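Local structure of metallo-beta-lactamase (Serratia marcescens, 5AYA) at residues G198-V203 with A248-L253; H145-H150 with F172-T177; S70-E75 with G149-G154. The protein hydrolyses beta-lactam antibiotics as a zinc-dependent subclass B3 enzyme, and is held here with the thiol inhibitor L-captopril on its zinc centre. All coordinates share one frame; numbering follows the deposited sequence.

Interaction 1 of 3, residues G198-V203 with A248-L253; sequences GSFEAV and AGRKRL. With X8Z (L-captopril), chain H.
With chi1 at -54°, Phe200 sets its CG opposite its own carbonyl carbon and sends the ring from helix 198-203 straight at helix 248-253, where Arg250, its CG trans to the backbone N, runs its side chain back across that ring. CB, CG and the backbone of Arg250 lie over the ring, and CB stands 4.1 Å from the centroid of the Phe200 ring in a CH-pi contact. Arg250 then bends at chi3, so the guanidinium passes the ring and Phe200 CB lies over one guanidinium face, 3.4 Å from Arg250 NH2. The guanidinium plane is turned 71° from the ring plane, so the two do not stack. At the far end of the ring, Phe200 CZ reaches 3.5 Å from Gly249 O. Here the absence of a side chain on Gly249 lets the ring lie directly against the backbone. Leu253 CD2 meets the ring at its edge, 4.0 Å from Phe200 CE2. The two helical segments run nearly antiparallel, at 163°, their axes approaching to 10.0 Å. From the same turn of helix 248-253, Arg252 reaches a different target: its NH2 donates to O3 of L-captopril over 3.0 Å, in the plane of the guanidinium, and its NH1 adds a weak bond to that oxygen. No hydrogen bond joins the two segments; the charged end of Arg250 instead forms a salt bridge with Glu204, one turn further along the first helix. Apolar packing on Phe200 thus joins the helices, while Arg252 probably helps hold the inhibitor's carboxylate electrostatically.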
# COMPACT_ATOMS: atom_id res chain seq x y z
N GLY A 198 0.14 -14.73 -11.13
CA GLY A 198 1.04 -15.09 -10.02
C GLY A 198 0.69 -14.39 -8.72
O GLY A 198 0.74 -15.00 -7.65
N SER A 199 0.27 -13.14 -8.84
CA SER A 199 0.01 -12.27 -7.70
C SER A 199 -1.31 -12.57 -7.01
O SER A 199 -1.40 -12.53 -5.78
CB SER A 199 0.06 -10.81 -8.15
OG SER A 199 1.39 -10.43 -8.48
N PHE A 200 -2.35 -12.85 -7.78
CA PHE A 200 -3.60 -13.35 -7.22
C PHE A 200 -3.33 -14.54 -6.30
O PHE A 200 -3.90 -14.66 -5.21
CB PHE A 200 -4.59 -13.80 -8.32
CG PHE A 200 -4.87 -12.75 -9.36
CD1 PHE A 200 -4.96 -11.41 -9.03
CD2 PHE A 200 -5.12 -13.13 -10.68
CE1 PHE A 200 -5.19 -10.46 -10.01
CE2 PHE A 200 -5.36 -12.17 -11.66
CZ PHE A 200 -5.41 -10.84 -11.32
N GLU A 201 -2.50 -15.46 -6.79
CA GLU A 201 -2.20 -16.69 -6.08
C GLU A 201 -1.46 -16.39 -4.80
O GLU A 201 -1.74 -16.99 -3.77
CB GLU A 201 -1.33 -17.61 -6.94
CG GLU A 201 -2.09 -18.71 -7.62
CD GLU A 201 -1.16 -19.74 -8.20
OE1 GLU A 201 -0.41 -20.34 -7.40
OE2 GLU A 201 -1.11 -19.88 -9.44
N ALA A 202 -0.47 -15.51 -4.89
CA ALA A 202 0.36 -15.17 -3.76
C ALA A 202 -0.49 -14.51 -2.68
O ALA A 202 -0.51 -14.96 -1.53
CB ALA A 202 1.50 -14.27 -4.21
N VAL A 203 -1.30 -13.54 -3.08
CA VAL A 203 -2.21 -12.88 -2.16
C VAL A 203 -3.28 -13.79 -1.51
O VAL A 203 -3.57 -13.64 -0.32
CB VAL A 203 -2.87 -11.65 -2.80
CG1 VAL A 203 -3.82 -10.97 -1.82
CG2 VAL A 203 -1.78 -10.67 -3.23
N ALA A 248 -11.48 -10.49 -6.79
CA ALA A 248 -11.92 -9.26 -7.48
C ALA A 248 -10.88 -8.80 -8.51
O ALA A 248 -11.24 -8.30 -9.58
CB ALA A 248 -12.19 -8.15 -6.48
N GLY A 249 -9.60 -9.01 -8.20
CA GLY A 249 -8.53 -8.75 -9.14
C GLY A 249 -8.61 -9.69 -10.32
O GLY A 249 -8.49 -9.27 -11.46
N ARG A 250 -8.86 -10.96 -10.03
CA ARG A 250 -8.91 -11.99 -11.07
C ARG A 250 -10.14 -11.84 -11.97
O ARG A 250 -10.06 -12.06 -13.17
CB ARG A 250 -8.90 -13.38 -10.45
CG ARG A 250 -8.47 -14.48 -11.41
CD ARG A 250 -8.59 -15.86 -10.78
NE ARG A 250 -7.38 -16.25 -10.04
CZ ARG A 250 -7.31 -16.41 -8.72
NH1 ARG A 250 -8.35 -16.18 -7.93
NH2 ARG A 250 -6.16 -16.78 -8.17
N LYS A 251 -11.28 -11.47 -11.37
CA LYS A 251 -12.47 -11.14 -12.15
C LYS A 251 -12.19 -9.94 -13.04
O LYS A 251 -12.56 -9.92 -14.21
CB LYS A 251 -13.66 -10.84 -11.25
CG LYS A 251 -14.99 -10.71 -11.99
CD LYS A 251 -16.16 -10.47 -11.03
CE LYS A 251 -17.24 -9.59 -11.63
NZ LYS A 251 -18.19 -9.08 -10.60
N ARG A 252 -11.51 -8.95 -12.47
CA ARG A 252 -11.24 -7.71 -13.17
C ARG A 252 -10.33 -7.94 -14.39
O ARG A 252 -10.47 -7.25 -15.40
CB ARG A 252 -10.61 -6.70 -12.22
CG ARG A 252 -10.35 -5.34 -12.83
CD ARG A 252 -11.64 -4.64 -13.22
NE ARG A 252 -11.45 -3.19 -13.20
CZ ARG A 252 -11.38 -2.45 -12.09
NH1 ARG A 252 -11.57 -3.01 -10.89
NH2 ARG A 252 -11.12 -1.15 -12.18
N LEU A 253 -9.44 -8.93 -14.31
CA LEU A 253 -8.63 -9.30 -15.46
C LEU A 253 -9.44 -10.02 -16.56
O LEU A 253 -9.12 -9.90 -17.73
CB LEU A 253 -7.45 -10.17 -15.03
CG LEU A 253 -6.46 -10.58 -16.13
CD1 LEU A 253 -5.88 -9.37 -16.84
CD2 LEU A 253 -5.33 -11.44 -15.56
O1 X8Z H . -7.26 0.06 -8.35
C4 X8Z H . -7.59 1.24 -8.42
C2 X8Z H . -6.59 2.25 -8.93
C1 X8Z H . -5.22 1.71 -8.61
S X8Z H . -3.94 2.96 -8.77
C3 X8Z H . -6.76 2.58 -10.41
N X8Z H . -8.78 1.73 -8.02
C8 X8Z H . -9.77 0.90 -7.34
C9 X8Z H . -10.24 -0.24 -8.17
O3 X8Z H . -10.40 -0.06 -9.47
O2 X8Z H . -10.56 -1.31 -7.65
C5 X8Z H . -9.23 3.12 -8.18
C6 X8Z H . -10.59 3.20 -7.50
C7 X8Z H . -10.96 1.80 -7.06

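Interaction 2 of 3, residues H145-H150 with F172-T177. With ZN (zinc ion), chain B; X8Z (L-captopril), chain H.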
# COMPACT_ATOMS: atom_id res chain seq x y z
N HIS A 145 6.39 -8.96 -0.07
CA HIS A 145 5.93 -9.97 -1.02
C HIS A 145 5.79 -9.31 -2.38
O HIS A 145 5.10 -8.29 -2.49
CB HIS A 145 4.57 -10.52 -0.57
CG HIS A 145 4.58 -11.09 0.82
ND1 HIS A 145 4.77 -12.43 1.07
CD2 HIS A 145 4.39 -10.51 2.03
CE1 HIS A 145 4.72 -12.65 2.38
NE2 HIS A 145 4.52 -11.49 2.98
N ALA A 146 6.52 -9.80 -3.40
CA ALA A 146 6.33 -9.31 -4.77
C ALA A 146 4.93 -9.64 -5.28
O ALA A 146 4.51 -10.81 -5.30
CB ALA A 146 7.38 -9.89 -5.73
N THR A 147 4.19 -8.60 -5.65
CA THR A 147 2.88 -8.79 -6.23
C THR A 147 2.79 -7.91 -7.46
O THR A 147 2.07 -6.91 -7.47
CB THR A 147 1.73 -8.48 -5.25
OG1 THR A 147 1.88 -7.15 -4.72
CG2 THR A 147 1.66 -9.52 -4.11
N PRO A 148 3.55 -8.26 -8.51
CA PRO A 148 3.54 -7.40 -9.68
C PRO A 148 2.33 -7.65 -10.59
O PRO A 148 1.45 -8.49 -10.27
CB PRO A 148 4.85 -7.75 -10.38
CG PRO A 148 5.06 -9.21 -10.05
CD PRO A 148 4.42 -9.44 -8.69
N GLY A 149 2.25 -6.85 -11.65
CA GLY A 149 1.12 -6.89 -12.57
C GLY A 149 0.54 -5.51 -12.88
O GLY A 149 0.45 -5.12 -14.04
N HIS A 150 0.01 -4.87 -11.84
CA HIS A 150 -0.54 -3.52 -11.92
C HIS A 150 0.62 -2.57 -12.16
O HIS A 150 0.47 -1.56 -12.85
CB HIS A 150 -1.31 -3.20 -10.60
CG HIS A 150 -1.91 -1.82 -10.53
ND1 HIS A 150 -3.21 -1.56 -10.87
CD2 HIS A 150 -1.44 -0.68 -9.97
CE1 HIS A 150 -3.50 -0.30 -10.62
NE2 HIS A 150 -2.44 0.27 -10.07
N PHE A 172 -1.02 -5.31 4.17
CA PHE A 172 -1.31 -4.11 3.38
C PHE A 172 -1.23 -4.47 1.92
O PHE A 172 -0.16 -4.75 1.42
CB PHE A 172 -0.33 -2.99 3.73
CG PHE A 172 -0.77 -1.63 3.28
CD1 PHE A 172 -0.69 -1.27 1.93
CD2 PHE A 172 -1.12 -0.66 4.20
CE1 PHE A 172 -1.03 0.02 1.51
CE2 PHE A 172 -1.43 0.63 3.80
CZ PHE A 172 -1.38 0.97 2.45
N ALA A 173 -2.39 -4.65 1.29
CA ALA A 173 -2.48 -5.29 -0.01
C ALA A 173 -2.32 -4.27 -1.11
O ALA A 173 -3.05 -3.28 -1.16
CB ALA A 173 -3.82 -6.00 -0.16
N ASP A 174 -1.35 -4.51 -1.98
CA ASP A 174 -1.15 -3.71 -3.18
C ASP A 174 -2.33 -3.90 -4.12
O ASP A 174 -3.06 -4.88 -4.00
CB ASP A 174 0.14 -4.11 -3.88
CG ASP A 174 0.66 -3.03 -4.84
OD1 ASP A 174 0.17 -1.89 -4.79
OD2 ASP A 174 1.50 -3.36 -5.69
N SER A 175 -2.51 -2.96 -5.05
CA SER A 175 -3.56 -3.09 -6.07
C SER A 175 -3.23 -4.23 -7.01
O SER A 175 -2.10 -4.36 -7.48
CB SER A 175 -3.75 -1.78 -6.87
OG SER A 175 -3.72 -0.65 -6.02
N LEU A 176 -4.26 -5.01 -7.32
CA LEU A 176 -4.16 -6.15 -8.23
C LEU A 176 -5.06 -5.94 -9.47
O LEU A 176 -5.38 -6.90 -10.19
CB LEU A 176 -4.59 -7.42 -7.50
CG LEU A 176 -3.80 -7.74 -6.20
CD1 LEU A 176 -4.44 -8.94 -5.50
CD2 LEU A 176 -2.33 -7.99 -6.52
N THR A 177 -5.30 -4.68 -9.80
CA THR A 177 -6.25 -4.29 -10.84
C THR A 177 -5.57 -4.13 -12.21
O THR A 177 -4.55 -3.43 -12.34
CB THR A 177 -7.04 -3.02 -10.45
OG1 THR A 177 -6.16 -2.00 -9.94
CG2 THR A 177 -8.07 -3.36 -9.41
ZN ZN B . -1.94 2.07 -9.27
O1 X8Z H . -7.26 0.06 -8.35
C4 X8Z H . -7.59 1.24 -8.42
C2 X8Z H . -6.59 2.25 -8.93
C1 X8Z H . -5.22 1.71 -8.61
S X8Z H . -3.94 2.96 -8.77
C3 X8Z H . -6.76 2.58 -10.41
N X8Z H . -8.78 1.73 -8.02
C8 X8Z H . -9.77 0.90 -7.34
C9 X8Z H . -10.24 -0.24 -8.17
O3 X8Z H . -10.40 -0.06 -9.47
O2 X8Z H . -10.56 -1.31 -7.65
C5 X8Z H . -9.23 3.12 -8.18
C6 X8Z H . -10.59 3.20 -7.50
C7 X8Z H . -10.96 1.80 -7.06
O HOH W 1 0.22 -5.32 -8.81
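Beyond their strand ends the two segments run in broadly the same direction, 42° apart between residues 147-150 and 174-177, and come closest at His150 and Leu176, whose CA atoms are 5.8 Å apart. His150 carries most of the contact. Its ND1 donates to Thr177 O over 2.7 Å, an almost straight bond (160°) that lies in the ring plane and meets a lone pair in the carbonyl plane. With the ring turned this way, NE2 on its other side binds the zinc ion at 2.0 Å, so the Thr177 carbonyl acts as a second-shell group that fixes the rotation of the ligand and would probably strengthen it as a donor to the metal. Over one face, centred on the ring, sits Ser175 CB, 3.9 Å from the His150 centroid. Thr177 lies alongside the histidine, and its OG1, placed between backbone N and carbonyl carbon by chi1 of 46°, donates to O1 of L-captopril over 2.8 Å. Backbone polar groups are joined by a water that donates to Thr147 O and Ser175 O and accepts from His150 N. Further back, the side chains of Thr147 and Asp174 pass one another heading opposite ways, with Thr147 OG1 3.6 Å from Asp174 CB; their polar ends look elsewhere, Thr147 to Thr156 and Asp174 to His72. The contact lies at the ends of strands 140-146 and 166-173, which flank strand 155-163 in the five-stranded sheet. Helix 190-205 packs on Thr147 and Leu176, and helix 241-260 touches Leu176 through Ile245 and Thr177 through Arg252.

Interaction 3 of 3, residues S70-E75 with G149-G154. With ZN (zinc ion), chain B; NA (sodium ion), chain E; X8Z (L-captopril), chain H.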
# COMPACT_ATOMS: atom_id res chain seq x y z
N SER A 70 6.76 1.53 0.04
CA SER A 70 5.83 1.76 -1.07
C SER A 70 5.16 0.46 -1.54
O SER A 70 5.84 -0.55 -1.70
CB SER A 70 6.52 2.44 -2.25
OG SER A 70 5.71 2.35 -3.42
N THR A 71 3.86 0.51 -1.81
CA THR A 71 3.18 -0.61 -2.49
C THR A 71 3.52 -0.56 -3.97
O THR A 71 4.27 -1.41 -4.49
CB THR A 71 1.65 -0.57 -2.30
OG1 THR A 71 1.13 0.71 -2.67
CG2 THR A 71 1.22 -0.91 -0.84
N HIS A 72 3.05 0.51 -4.64
CA HIS A 72 3.48 0.77 -6.02
C HIS A 72 3.49 2.25 -6.42
O HIS A 72 2.87 3.10 -5.77
CB HIS A 72 2.60 -0.01 -6.99
CG HIS A 72 1.23 0.54 -7.14
ND1 HIS A 72 0.16 0.09 -6.38
CD2 HIS A 72 0.74 1.51 -7.94
CE1 HIS A 72 -0.90 0.82 -6.67
NE2 HIS A 72 -0.58 1.65 -7.65
N SER A 73 4.09 2.53 -7.59
CA SER A 73 4.61 3.86 -7.92
C SER A 73 3.68 4.60 -8.86
O SER A 73 4.10 5.09 -9.91
CB SER A 73 6.00 3.74 -8.56
OG SER A 73 6.01 2.75 -9.57
N HIS A 74 2.40 4.61 -8.53
CA HIS A 74 1.48 5.57 -9.11
C HIS A 74 1.28 6.72 -8.16
O HIS A 74 1.41 6.55 -6.94
CB HIS A 74 0.14 4.93 -9.39
CG HIS A 74 0.18 3.94 -10.49
ND1 HIS A 74 -0.87 3.11 -10.78
CD2 HIS A 74 1.14 3.67 -11.40
CE1 HIS A 74 -0.54 2.33 -11.80
NE2 HIS A 74 0.67 2.66 -12.20
N GLU A 75 0.98 7.88 -8.74
CA GLU A 75 0.96 9.17 -8.04
C GLU A 75 0.12 9.17 -6.75
O GLU A 75 0.54 9.71 -5.71
CB GLU A 75 0.47 10.26 -9.00
CG GLU A 75 -0.94 10.05 -9.55
CD GLU A 75 -1.36 11.08 -10.60
OE1 GLU A 75 -0.70 12.14 -10.71
OE2 GLU A 75 -2.38 10.84 -11.29
N GLY A 149 2.25 -6.85 -11.65
CA GLY A 149 1.12 -6.89 -12.57
C GLY A 149 0.54 -5.51 -12.88
O GLY A 149 0.45 -5.12 -14.04
N HIS A 150 0.01 -4.87 -11.84
CA HIS A 150 -0.54 -3.52 -11.92
C HIS A 150 0.62 -2.57 -12.16
O HIS A 150 0.47 -1.56 -12.85
CB HIS A 150 -1.31 -3.20 -10.60
CG HIS A 150 -1.91 -1.82 -10.53
ND1 HIS A 150 -3.21 -1.56 -10.87
CD2 HIS A 150 -1.44 -0.68 -9.97
CE1 HIS A 150 -3.50 -0.30 -10.62
NE2 HIS A 150 -2.44 0.27 -10.07
N THR A 151 1.74 -2.86 -11.49
CA THR A 151 3.05 -2.29 -11.80
C THR A 151 4.05 -3.44 -11.70
O THR A 151 3.76 -4.47 -11.06
CB THR A 151 3.50 -1.21 -10.80
OG1 THR A 151 3.69 -1.80 -9.50
CG2 THR A 151 2.48 -0.05 -10.70
N GLU A 152 5.23 -3.25 -12.28
CA GLU A 152 6.27 -4.29 -12.31
C GLU A 152 6.89 -4.46 -10.93
O GLU A 152 7.18 -5.58 -10.51
CB GLU A 152 7.35 -3.92 -13.32
CG GLU A 152 8.17 -5.09 -13.85
CD GLU A 152 9.27 -4.65 -14.80
OE1 GLU A 152 9.08 -3.65 -15.53
OE2 GLU A 152 10.34 -5.31 -14.82
N GLY A 153 6.98 -3.36 -10.18
CA GLY A 153 7.63 -3.40 -8.88
C GLY A 153 6.71 -3.44 -7.67
O GLY A 153 7.16 -3.18 -6.56
N GLY A 154 5.46 -3.87 -7.85
CA GLY A 154 4.46 -3.81 -6.81
C GLY A 154 4.81 -4.72 -5.65
O GLY A 154 5.24 -5.87 -5.86
ZN ZN B . -1.94 2.07 -9.27
NA NA E . 6.98 -1.34 -4.27
O1 X8Z H . -7.26 0.06 -8.35
C4 X8Z H . -7.59 1.24 -8.42
C2 X8Z H . -6.59 2.25 -8.93
C1 X8Z H . -5.22 1.71 -8.61
S X8Z H . -3.94 2.96 -8.77
C3 X8Z H . -6.76 2.58 -10.41
N X8Z H . -8.78 1.73 -8.02
C8 X8Z H . -9.77 0.90 -7.34
C9 X8Z H . -10.24 -0.24 -8.17
O3 X8Z H . -10.40 -0.06 -9.47
O2 X8Z H . -10.56 -1.31 -7.65
C5 X8Z H . -9.23 3.12 -8.18
C6 X8Z H . -10.59 3.20 -7.50
C7 X8Z H . -10.96 1.80 -7.06
O HOH W 2 6.68 1.13 -5.70
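Thr71 meets the Gly153-Gly154 backbone through its carbonyl: Thr71 O receives a CA-H...O contact from Gly154 CA at 3.3 Å. The same oxygen binds a sodium ion at 2.7 Å, and Ser70 O, Gly153 O and a water also bind it, so the ion bridges the two loops on the side away from the zinc. The water also donates to Ser70 OG. His72 follows, its ring swung between the backbone N and the carbonyl carbon (chi1 73°), which helps bring NE2 to the zinc, 2.1 Å away. The edge of His150 faces this ring in an edge-to-face pair, centroids 4.5 Å apart and planes at 69°. Against the root of His72 lies Thr151, whose OG1, hydrogen-bonded to Asn98, comes to 3.3 Å from His72 CB. Next, the backbone N of Ser73 lies near the Thr151 methyl. His74, at the N-cap position of helix 75-78, binds the zinc through ND1 rather than NE2, again at 2.1 Å, and its ring meets that of His150 obliquely. Thr151 CG2 packs against the rings of both His72 and His74, 3.6 Å from His74 NE2. The outer nitrogens are held by second-shell carboxylates, His72 ND1 by Asp174 and His74 NE2 by Asp111, which should fix the ring orientations. His72, His74 and His150, with the captopril sulfur at 2.3 Å, surround the metal. This is the three-histidine first zinc site of subclass B1 and B3 metallo-beta-lactamases, its first two ligands from the HXHXDH motif that also supplies Asp76 and His77 to the second zinc, here with the captopril sulfur on the metal.

How the interactions relate
Interactions 2 and 3 share Gly149 and His150 and have centres 7 Å apart; Asp174 OD1 of interaction 2 lies 2.5 Å from His72 ND1 of interaction 3, so one contact probably orients a zinc ligand of the other. Interaction 1 stands farther out, its centre 9 Å from that of interaction 2 and 15 Å from that of interaction 3. It joins interaction 2 through Ser199 OG, 2.6 Å from Pro148 O, and through Phe200 CE1, 3.6 Å from Leu176 O. L-captopril spans all three: its sulfur binds the zinc of interactions 2 and 3, its amide oxygen meets Thr177, and its carboxylate reaches Arg252 on the helix of interaction 1.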